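Local coordinates for BIFUNCTIONAL PROTEIN Proline utilization A (PutA) (Corynebacterium freiburgense, PDB 5UX5), which catalyses the two-step oxidation of proline to glutamate, probably with channelling between an FAD-dependent proline dehydrogenase and an NAD-dependent aldehyde dehydrogenase, at residues Ser304-Asp309 against Tyr316-Ala321; Lys323-Ala328 against Trp452-Asp457. All blocks are in the same frame, centred on the assembly; numbering follows the deposited sequence.

How the interactions relate
Following the chain from the N terminus, interaction 1 closes first: it is a short-range contact in which the loop after helix 303-313 folds back on that helix. Interaction 2 follows in series, opening at the start of helix 323-337 and closing on the much later loop after helix 438-450, so the two neither cross nor nest. Their centres lie about 15 Å apart, and Tyr-320 joins them. Its ring packs on Glu-325, and its OH probably hydrogen-bonds to O of Ala-455. Both contacts touch FAD, with helix 323-337 and the loop before it meeting the adenine, while 452-457 ties a segment beyond the barrel's last strand back to this region.

Interaction 1. Residues Ser304-Asp309 against Tyr316-Ala321; sequences SMEKVD and YPAPYA. With FAD (flavin-adenine dinucleotide), chain E.
Glu-306 and Pro-319 make the closest apolar contact of this interface, where the proline ring lies aslant the aliphatic part of the glutamate. Glu-306 CB approaches Pro-319 CD to 3.8 Å and Pro-319 CG to 3.9 Å, and the next methylene, Glu-306 CG, adds a looser touch on Pro-319 CG. Further along the helix, Lys-307 CG lies 4.4 Å from Pro-317 CB, near the point where the two backbones come closest. The long lysine chain extends past the loop, leaving Lys-307 NZ 4.3 Å from Ala-321 O, too far for a hydrogen bond.

No hydrogen bond joins the two segments; their polar groups pair elsewhere. The Glu-306 chain bends at chi2 (-68°), which turns its carboxylate back along the loop: OE1 rests 3.7 Å from Ala-318 CB, while OE2 accepts a hydrogen bond from the backbone N of Tyr-236. The loop is secured in turn by Arg-460 and Arg-459, whose NE atoms bond to the carbonyl oxygens of Tyr-316 and Pro-319.

The far end of the loop reaches the cofactor by close approach. Tyr-320 O is 3.5 Å from C2A of FAD, and Ala-321 O is 3.7 Å from N1A of FAD, so backbone carbonyls border the pyrimidine part of the adenine.

In the TIM barrel of the proline dehydrogenase, segment 316-321 is the connection between helix 303-313 and helix 323-337, both of which come between strands 293-298 and 345-350. It lies against the first helix through Glu-306 and the prolines, and packs the Tyr-320 side chain on the second.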
loop_
_atom_site.group_PDB
_atom_site.type_symbol
_atom_site.label_atom_id
_atom_site.label_comp_id
_atom_site.label_asym_id
_atom_site.label_seq_id
_atom_site.Cartn_x
_atom_site.Cartn_y
_atom_site.Cartn_z
ATOM N N SER A 304 7.340 -4.331 15.496
ATOM C CA SER A 304 6.905 -3.018 15.015
ATOM C C SER A 304 6.357 -3.102 13.601
ATOM O O SER A 304 5.185 -2.802 13.357
ATOM C CB SER A 304 8.062 -2.021 15.042
ATOM O OG SER A 304 8.351 -1.559 16.361
ATOM N N MET A 305 7.197 -3.509 12.644
ATOM C CA MET A 305 6.702 -3.565 11.273
ATOM C C MET A 305 5.629 -4.628 11.081
ATOM O O MET A 305 4.822 -4.512 10.150
ATOM C CB MET A 305 7.834 -3.781 10.284
ATOM C CG MET A 305 8.733 -2.549 10.073
ATOM S SD MET A 305 7.859 -0.999 9.746
ATOM C CE MET A 305 6.779 -1.503 8.402
ATOM N N GLU A 306 5.570 -5.636 11.949
ATOM C CA GLU A 306 4.499 -6.616 11.841
ATOM C C GLU A 306 3.152 -6.016 12.216
ATOM O O GLU A 306 2.131 -6.375 11.620
ATOM C CB GLU A 306 4.808 -7.820 12.720
ATOM C CG GLU A 306 5.806 -8.792 12.161
ATOM C CD GLU A 306 5.274 -9.512 10.952
ATOM O OE1 GLU A 306 4.045 -9.468 10.700
ATOM O OE2 GLU A 306 6.093 -10.138 10.257
ATOM N N LYS A 307 3.131 -5.088 13.175
ATOM C CA LYS A 307 1.876 -4.455 13.555
ATOM C C LYS A 307 1.459 -3.411 12.518
ATOM O O LYS A 307 0.269 -3.310 12.175
ATOM C CB LYS A 307 2.016 -3.804 14.939
ATOM C CG LYS A 307 2.329 -4.753 16.121
ATOM C CD LYS A 307 1.936 -4.184 17.470
ATOM C CE LYS A 307 2.342 -5.143 18.603
ATOM N NZ LYS A 307 1.746 -4.955 19.981
ATOM N N VAL A 308 2.425 -2.664 11.967
ATOM C CA VAL A 308 2.119 -1.737 10.872
ATOM C C VAL A 308 1.524 -2.488 9.684
ATOM O O VAL A 308 0.520 -2.066 9.108
ATOM C CB VAL A 308 3.363 -0.923 10.459
ATOM C CG1 VAL A 308 3.129 -0.318 9.091
ATOM C CG2 VAL A 308 3.716 0.178 11.493
ATOM N N ASP A 309 2.172 -3.579 9.261
ATOM C CA ASP A 309 1.676 -4.367 8.128
ATOM C C ASP A 309 0.216 -4.776 8.339
ATOM O O ASP A 309 -0.590 -4.770 7.397
ATOM C CB ASP A 309 2.569 -5.602 7.923
ATOM C CG ASP A 309 2.279 -6.327 6.622
ATOM O OD1 ASP A 309 2.030 -5.638 5.628
ATOM O OD2 ASP A 309 2.298 -7.574 6.560
ATOM N N TYR A 316 -4.993 -9.038 11.530
ATOM C CA TYR A 316 -4.350 -9.170 12.826
ATOM C C TYR A 316 -2.842 -9.199 12.630
ATOM O O TYR A 316 -2.335 -9.721 11.625
ATOM C CB TYR A 316 -4.767 -10.447 13.541
ATOM C CG TYR A 316 -6.186 -10.474 13.978
ATOM C CD1 TYR A 316 -6.600 -9.754 15.079
ATOM C CD2 TYR A 316 -7.119 -11.222 13.286
ATOM C CE1 TYR A 316 -7.924 -9.781 15.494
ATOM C CE2 TYR A 316 -8.441 -11.250 13.668
ATOM C CZ TYR A 316 -8.839 -10.522 14.777
ATOM O OH TYR A 316 -10.147 -10.543 15.165
ATOM N N PRO A 317 -2.104 -8.647 13.574
ATOM C CA PRO A 317 -0.657 -8.865 13.586
ATOM C C PRO A 317 -0.362 -10.361 13.636
ATOM O O PRO A 317 -1.111 -11.143 14.217
ATOM C CB PRO A 317 -0.198 -8.146 14.858
ATOM C CG PRO A 317 -1.386 -7.276 15.270
ATOM C CD PRO A 317 -2.594 -7.938 14.763
ATOM N N ALA A 318 0.674 -10.771 12.926
ATOM C CA ALA A 318 1.086 -12.170 12.988
ATOM C C ALA A 318 1.600 -12.595 14.371
ATOM O O ALA A 318 1.380 -13.763 14.746
ATOM C CB ALA A 318 2.120 -12.437 11.887
ATOM N N PRO A 319 2.313 -11.764 15.133
ATOM C CA PRO A 319 2.780 -12.190 16.450
ATOM C C PRO A 319 1.675 -12.119 17.496
ATOM O O PRO A 319 0.585 -11.605 17.276
ATOM C CB PRO A 319 3.893 -11.194 16.793
ATOM C CG PRO A 319 4.197 -10.494 15.551
ATOM C CD PRO A 319 2.938 -10.488 14.754
ATOM N N TYR A 320 1.978 -12.694 18.648
ATOM C CA TYR A 320 1.069 -12.672 19.768
ATOM C C TYR A 320 0.801 -11.239 20.170
ATOM O O TYR A 320 1.615 -10.355 19.917
ATOM C CB TYR A 320 1.681 -13.406 20.960
ATOM C CG TYR A 320 1.725 -14.904 20.884
ATOM C CD1 TYR A 320 0.581 -15.655 21.073
ATOM C CD2 TYR A 320 2.927 -15.579 20.670
ATOM C CE1 TYR A 320 0.620 -17.047 21.033
ATOM C CE2 TYR A 320 2.972 -16.979 20.625
ATOM C CZ TYR A 320 1.809 -17.695 20.809
ATOM O OH TYR A 320 1.821 -19.058 20.772
ATOM N N ALA A 321 -0.322 -11.029 20.879
ATOM C CA ALA A 321 -0.705 -9.695 21.327
ATOM C C ALA A 321 0.102 -9.215 22.528
ATOM O O ALA A 321 0.282 -8.006 22.690
ATOM C CB ALA A 321 -2.189 -9.654 21.662
HETATM P PA FAD E . 13.250 -10.522 26.169
HETATM O O1A FAD E . 13.103 -9.132 26.879
HETATM O O2A FAD E . 12.947 -11.736 26.915
HETATM O O5B FAD E . 12.424 -10.781 24.966
HETATM C C5B FAD E . 12.039 -9.703 24.134
HETATM C C4B FAD E . 11.145 -10.240 23.033
HETATM O O4B FAD E . 9.833 -10.404 23.488
HETATM C C3B FAD E . 11.050 -9.328 21.851
HETATM O O3B FAD E . 12.099 -9.396 20.951
HETATM C C2B FAD E . 9.760 -9.741 21.240
HETATM O O2B FAD E . 9.934 -10.754 20.317
HETATM C C1B FAD E . 8.938 -10.128 22.435
HETATM N N9A FAD E . 8.003 -9.089 22.842
HETATM C C8A FAD E . 8.291 -7.979 23.625
HETATM N N7A FAD E . 7.180 -7.230 23.771
HETATM C C5A FAD E . 6.100 -7.807 23.112
HETATM C C6A FAD E . 4.740 -7.477 22.951
HETATM N N6A FAD E . 4.131 -6.283 23.512
HETATM N N1A FAD E . 3.958 -8.297 22.231
HETATM C C2A FAD E . 4.475 -9.428 21.656
HETATM N N3A FAD E . 5.793 -9.775 21.794
HETATM C C4A FAD E . 6.621 -9.001 22.504
HETATM N N1 FAD E . 15.238 -12.227 15.625
HETATM C C2 FAD E . 14.550 -12.632 14.424
HETATM O O2 FAD E . 13.270 -12.176 14.216
HETATM N N3 FAD E . 15.217 -13.417 13.474
HETATM C C4 FAD E . 16.524 -13.862 13.680
HETATM O O4 FAD E . 17.155 -14.649 12.732
HETATM C C4X FAD E . 17.194 -13.586 14.991
HETATM N N5 FAD E . 18.423 -14.139 15.332
HETATM C C5X FAD E . 18.997 -13.899 16.588
HETATM C C6 FAD E . 20.243 -14.452 16.938
HETATM C C7 FAD E . 20.783 -14.185 18.191
HETATM C C7M FAD E . 22.114 -14.752 18.590
HETATM C C8 FAD E . 20.111 -13.408 19.100
HETATM C C8M FAD E . 20.698 -13.128 20.446
HETATM C C9 FAD E . 18.883 -12.859 18.762
HETATM C C9A FAD E . 18.334 -13.106 17.517
HETATM N N10 FAD E . 17.062 -12.537 17.214
HETATM C C10 FAD E . 16.475 -12.767 15.951
HETATM C "C1'" FAD E . 16.397 -11.659 18.194
HETATM C "C2'" FAD E . 15.332 -12.280 19.057
HETATM O "O2'" FAD E . 14.250 -12.601 18.259
HETATM C "C3'" FAD E . 14.981 -11.257 20.159
HETATM O "O3'" FAD E . 14.443 -10.147 19.550
HETATM C "C4'" FAD E . 16.107 -10.772 21.079
HETATM O "O4'" FAD E . 17.145 -11.676 21.203
HETATM C "C5'" FAD E . 15.613 -10.278 22.458
HETATM O "O5'" FAD E . 14.693 -11.129 23.133
HETATM P P FAD E . 15.020 -11.916 24.512
HETATM O O1P FAD E . 14.695 -13.457 24.574
HETATM O O2P FAD E . 16.508 -11.431 24.707
HETATM O O3P FAD E . 14.601 -10.943 25.738
#

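Interaction 2. Residues Lys323-Ala328 against Trp452-Asp457; sequences KEEVDA and WKVAED. With FAD (flavin-adenine dinucleotide), chain E.
Val-454 presses a single methyl group against helix 323-337: its CG1 meets Ala-328 CB at 3.6 Å and also lies 4.1 Å from Glu-325 CA. The contact is a small apolar patch, and no hydrogen bond crosses it. The carbonyl of the following residue, Ala-455, receives a hydrogen bond from Arg-332 NH2 on the same helix.

The cofactor-facing side of the helix is led by Lys-323. Lys-323 CB sits over the face of the adenine, 3.4 Å from C5A of FAD. CG carries the chain along the ring system, and Lys-323 CD comes above the imidazole part, 3.5 Å from C8A of FAD. Lys-323 CE then passes the diphosphate, 3.9 Å from O1A of FAD. A final turn at chi4 (74°) directs Lys-323 NZ to a weak hydrogen bond with O2A of FAD, 3.5 Å long. NZ also pairs with Asp-327 OD2, one helical turn on, in a salt bridge modelled implausibly short, its exact geometry doubtful. Lys-299 pairs with the other oxygen, Asp-327 OD1. Val-326 packs its CG2 beside N3A of FAD.

A lysine spanning adenine and phosphate from a helix start thus helps form the FAD site of this proline dehydrogenase TIM barrel.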
loop_
_atom_site.group_PDB
_atom_site.type_symbol
_atom_site.label_atom_id
_atom_site.label_comp_id
_atom_site.label_asym_id
_atom_site.label_seq_id
_atom_site.Cartn_x
_atom_site.Cartn_y
_atom_site.Cartn_z
ATOM N N LYS A 323 3.657 -9.881 25.291
ATOM C CA LYS A 323 4.953 -10.536 25.501
ATOM C C LYS A 323 4.852 -11.765 26.416
ATOM O O LYS A 323 5.684 -12.679 26.328
ATOM C CB LYS A 323 5.951 -9.520 26.065
ATOM C CG LYS A 323 6.992 -10.057 27.078
ATOM C CD LYS A 323 8.407 -9.652 26.675
ATOM C CE LYS A 323 9.394 -9.765 27.815
ATOM N NZ LYS A 323 9.758 -11.184 28.149
ATOM N N GLU A 324 3.868 -11.811 27.312
ATOM C CA GLU A 324 3.686 -13.015 28.116
ATOM C C GLU A 324 3.434 -14.237 27.232
ATOM O O GLU A 324 3.910 -15.347 27.525
ATOM C CB GLU A 324 2.549 -12.817 29.117
ATOM C CG GLU A 324 2.877 -11.852 30.262
ATOM C CD GLU A 324 2.855 -10.356 29.849
ATOM O OE1 GLU A 324 2.156 -9.984 28.870
ATOM O OE2 GLU A 324 3.544 -9.550 30.518
ATOM N N GLU A 325 2.660 -14.065 26.158
ATOM C CA GLU A 325 2.412 -15.199 25.277
ATOM C C GLU A 325 3.701 -15.635 24.586
ATOM O O GLU A 325 3.941 -16.829 24.375
ATOM C CB GLU A 325 1.325 -14.828 24.279
ATOM C CG GLU A 325 0.003 -14.522 24.949
ATOM C CD GLU A 325 -0.975 -13.864 24.017
ATOM O OE1 GLU A 325 -0.959 -12.616 23.901
ATOM O OE2 GLU A 325 -1.754 -14.602 23.383
ATOM N N VAL A 326 4.560 -14.676 24.278
ATOM C CA VAL A 326 5.819 -14.963 23.618
ATOM C C VAL A 326 6.723 -15.753 24.543
ATOM O O VAL A 326 7.315 -16.769 24.155
ATOM C CB VAL A 326 6.479 -13.652 23.180
ATOM C CG1 VAL A 326 7.796 -13.959 22.540
ATOM C CG2 VAL A 326 5.545 -12.895 22.251
ATOM N N ASP A 327 6.887 -15.262 25.770
ATOM C CA ASP A 327 7.691 -15.989 26.739
ATOM C C ASP A 327 7.158 -17.403 26.939
ATOM O O ASP A 327 7.937 -18.352 27.068
ATOM C CB ASP A 327 7.708 -15.230 28.062
ATOM C CG ASP A 327 8.599 -14.017 28.018
ATOM O OD1 ASP A 327 9.535 -13.975 27.183
ATOM O OD2 ASP A 327 8.409 -13.134 28.867
ATOM N N ALA A 328 5.828 -17.557 26.919
ATOM C CA ALA A 328 5.199 -18.858 27.109
ATOM C C ALA A 328 5.499 -19.792 25.950
ATOM O O ALA A 328 5.863 -20.957 26.156
ATOM C CB ALA A 328 3.690 -18.692 27.279
ATOM N N TRP A 452 1.479 -24.380 27.698
ATOM C CA TRP A 452 0.673 -25.246 26.838
ATOM C C TRP A 452 -0.659 -24.630 26.440
ATOM O O TRP A 452 -1.360 -25.190 25.594
ATOM C CB TRP A 452 0.403 -26.584 27.537
ATOM C CG TRP A 452 1.643 -27.257 28.070
ATOM C CD1 TRP A 452 1.962 -27.478 29.382
ATOM C CD2 TRP A 452 2.726 -27.798 27.300
ATOM N NE1 TRP A 452 3.174 -28.111 29.474
ATOM C CE2 TRP A 452 3.664 -28.318 28.210
ATOM C CE3 TRP A 452 2.993 -27.890 25.933
ATOM C CZ2 TRP A 452 4.849 -28.922 27.790
ATOM C CZ3 TRP A 452 4.155 -28.483 25.528
ATOM C CH2 TRP A 452 5.073 -28.997 26.450
ATOM N N LYS A 453 -1.021 -23.504 27.038
ATOM C CA LYS A 453 -2.337 -22.916 26.867
ATOM C C LYS A 453 -2.380 -21.815 25.811
ATOM O O LYS A 453 -3.459 -21.516 25.298
ATOM C CB LYS A 453 -2.815 -22.392 28.226
ATOM C CG LYS A 453 -2.643 -23.451 29.348
ATOM C CD LYS A 453 -3.139 -23.000 30.718
ATOM C CE LYS A 453 -3.659 -24.177 31.503
ATOM N NZ LYS A 453 -5.021 -23.944 32.087
ATOM N N VAL A 454 -1.233 -21.243 25.448
ATOM C CA VAL A 454 -1.183 -20.198 24.431
ATOM C C VAL A 454 -1.611 -20.752 23.078
ATOM O O VAL A 454 -1.563 -21.958 22.818
ATOM C CB VAL A 454 0.226 -19.600 24.359
ATOM C CG1 VAL A 454 0.506 -18.807 25.632
ATOM C CG2 VAL A 454 1.249 -20.699 24.122
ATOM N N ALA A 455 -2.064 -19.858 22.208
ATOM C CA ALA A 455 -2.630 -20.335 20.962
ATOM C C ALA A 455 -1.548 -20.945 20.091
ATOM O O ALA A 455 -0.354 -20.761 20.318
ATOM C CB ALA A 455 -3.309 -19.210 20.200
ATOM N N GLU A 456 -1.984 -21.691 19.077
ATOM C CA GLU A 456 -1.061 -22.224 18.095
ATOM C C GLU A 456 -1.493 -22.004 16.659
ATOM O O GLU A 456 -0.662 -22.184 15.766
ATOM C CB GLU A 456 -0.831 -23.728 18.318
ATOM C CG GLU A 456 -2.006 -24.651 18.040
ATOM C CD GLU A 456 -1.612 -26.118 18.223
ATOM O OE1 GLU A 456 -1.222 -26.778 17.220
ATOM O OE2 GLU A 456 -1.652 -26.597 19.388
ATOM N N ASP A 457 -2.742 -21.614 16.401
ATOM C CA ASP A 457 -3.143 -21.252 15.046
ATOM C C ASP A 457 -2.484 -19.947 14.628
ATOM O O ASP A 457 -1.991 -19.180 15.456
ATOM C CB ASP A 457 -4.659 -21.105 14.937
ATOM C CG ASP A 457 -5.352 -22.415 14.734
ATOM O OD1 ASP A 457 -4.650 -23.415 14.459
ATOM O OD2 ASP A 457 -6.598 -22.436 14.815
HETATM P PA FAD E . 13.250 -10.522 26.169
HETATM O O1A FAD E . 13.103 -9.132 26.879
HETATM O O2A FAD E . 12.947 -11.736 26.915
HETATM O O5B FAD E . 12.424 -10.781 24.966
HETATM C C5B FAD E . 12.039 -9.703 24.134
HETATM C C4B FAD E . 11.145 -10.240 23.033
HETATM O O4B FAD E . 9.833 -10.404 23.488
HETATM C C3B FAD E . 11.050 -9.328 21.851
HETATM O O3B FAD E . 12.099 -9.396 20.951
HETATM C C2B FAD E . 9.760 -9.741 21.240
HETATM O O2B FAD E . 9.934 -10.754 20.317
HETATM C C1B FAD E . 8.938 -10.128 22.435
HETATM N N9A FAD E . 8.003 -9.089 22.842
HETATM C C8A FAD E . 8.291 -7.979 23.625
HETATM N N7A FAD E . 7.180 -7.230 23.771
HETATM C C5A FAD E . 6.100 -7.807 23.112
HETATM C C6A FAD E . 4.740 -7.477 22.951
HETATM N N6A FAD E . 4.131 -6.283 23.512
HETATM N N1A FAD E . 3.958 -8.297 22.231
HETATM C C2A FAD E . 4.475 -9.428 21.656
HETATM N N3A FAD E . 5.793 -9.775 21.794
HETATM C C4A FAD E . 6.621 -9.001 22.504
HETATM N N1 FAD E . 15.238 -12.227 15.625
HETATM C C2 FAD E . 14.550 -12.632 14.424
HETATM O O2 FAD E . 13.270 -12.176 14.216
HETATM N N3 FAD E . 15.217 -13.417 13.474
HETATM C C4 FAD E . 16.524 -13.862 13.680
HETATM O O4 FAD E . 17.155 -14.649 12.732
HETATM C C4X FAD E . 17.194 -13.586 14.991
HETATM N N5 FAD E . 18.423 -14.139 15.332
HETATM C C5X FAD E . 18.997 -13.899 16.588
HETATM C C6 FAD E . 20.243 -14.452 16.938
HETATM C C7 FAD E . 20.783 -14.185 18.191
HETATM C C7M FAD E . 22.114 -14.752 18.590
HETATM C C8 FAD E . 20.111 -13.408 19.100
HETATM C C8M FAD E . 20.698 -13.128 20.446
HETATM C C9 FAD E . 18.883 -12.859 18.762
HETATM C C9A FAD E . 18.334 -13.106 17.517
HETATM N N10 FAD E . 17.062 -12.537 17.214
HETATM C C10 FAD E . 16.475 -12.767 15.951
HETATM C "C1'" FAD E . 16.397 -11.659 18.194
HETATM C "C2'" FAD E . 15.332 -12.280 19.057
HETATM O "O2'" FAD E . 14.250 -12.601 18.259
HETATM C "C3'" FAD E . 14.981 -11.257 20.159
HETATM O "O3'" FAD E . 14.443 -10.147 19.550
HETATM C "C4'" FAD E . 16.107 -10.772 21.079
HETATM O "O4'" FAD E . 17.145 -11.676 21.203
HETATM C "C5'" FAD E . 15.613 -10.278 22.458
HETATM O "O5'" FAD E . 14.693 -11.129 23.133
HETATM P P FAD E . 15.020 -11.916 24.512
HETATM O O1P FAD E . 14.695 -13.457 24.574
HETATM O O2P FAD E . 16.508 -11.431 24.707
HETATM O O3P FAD E . 14.601 -10.943 25.738
#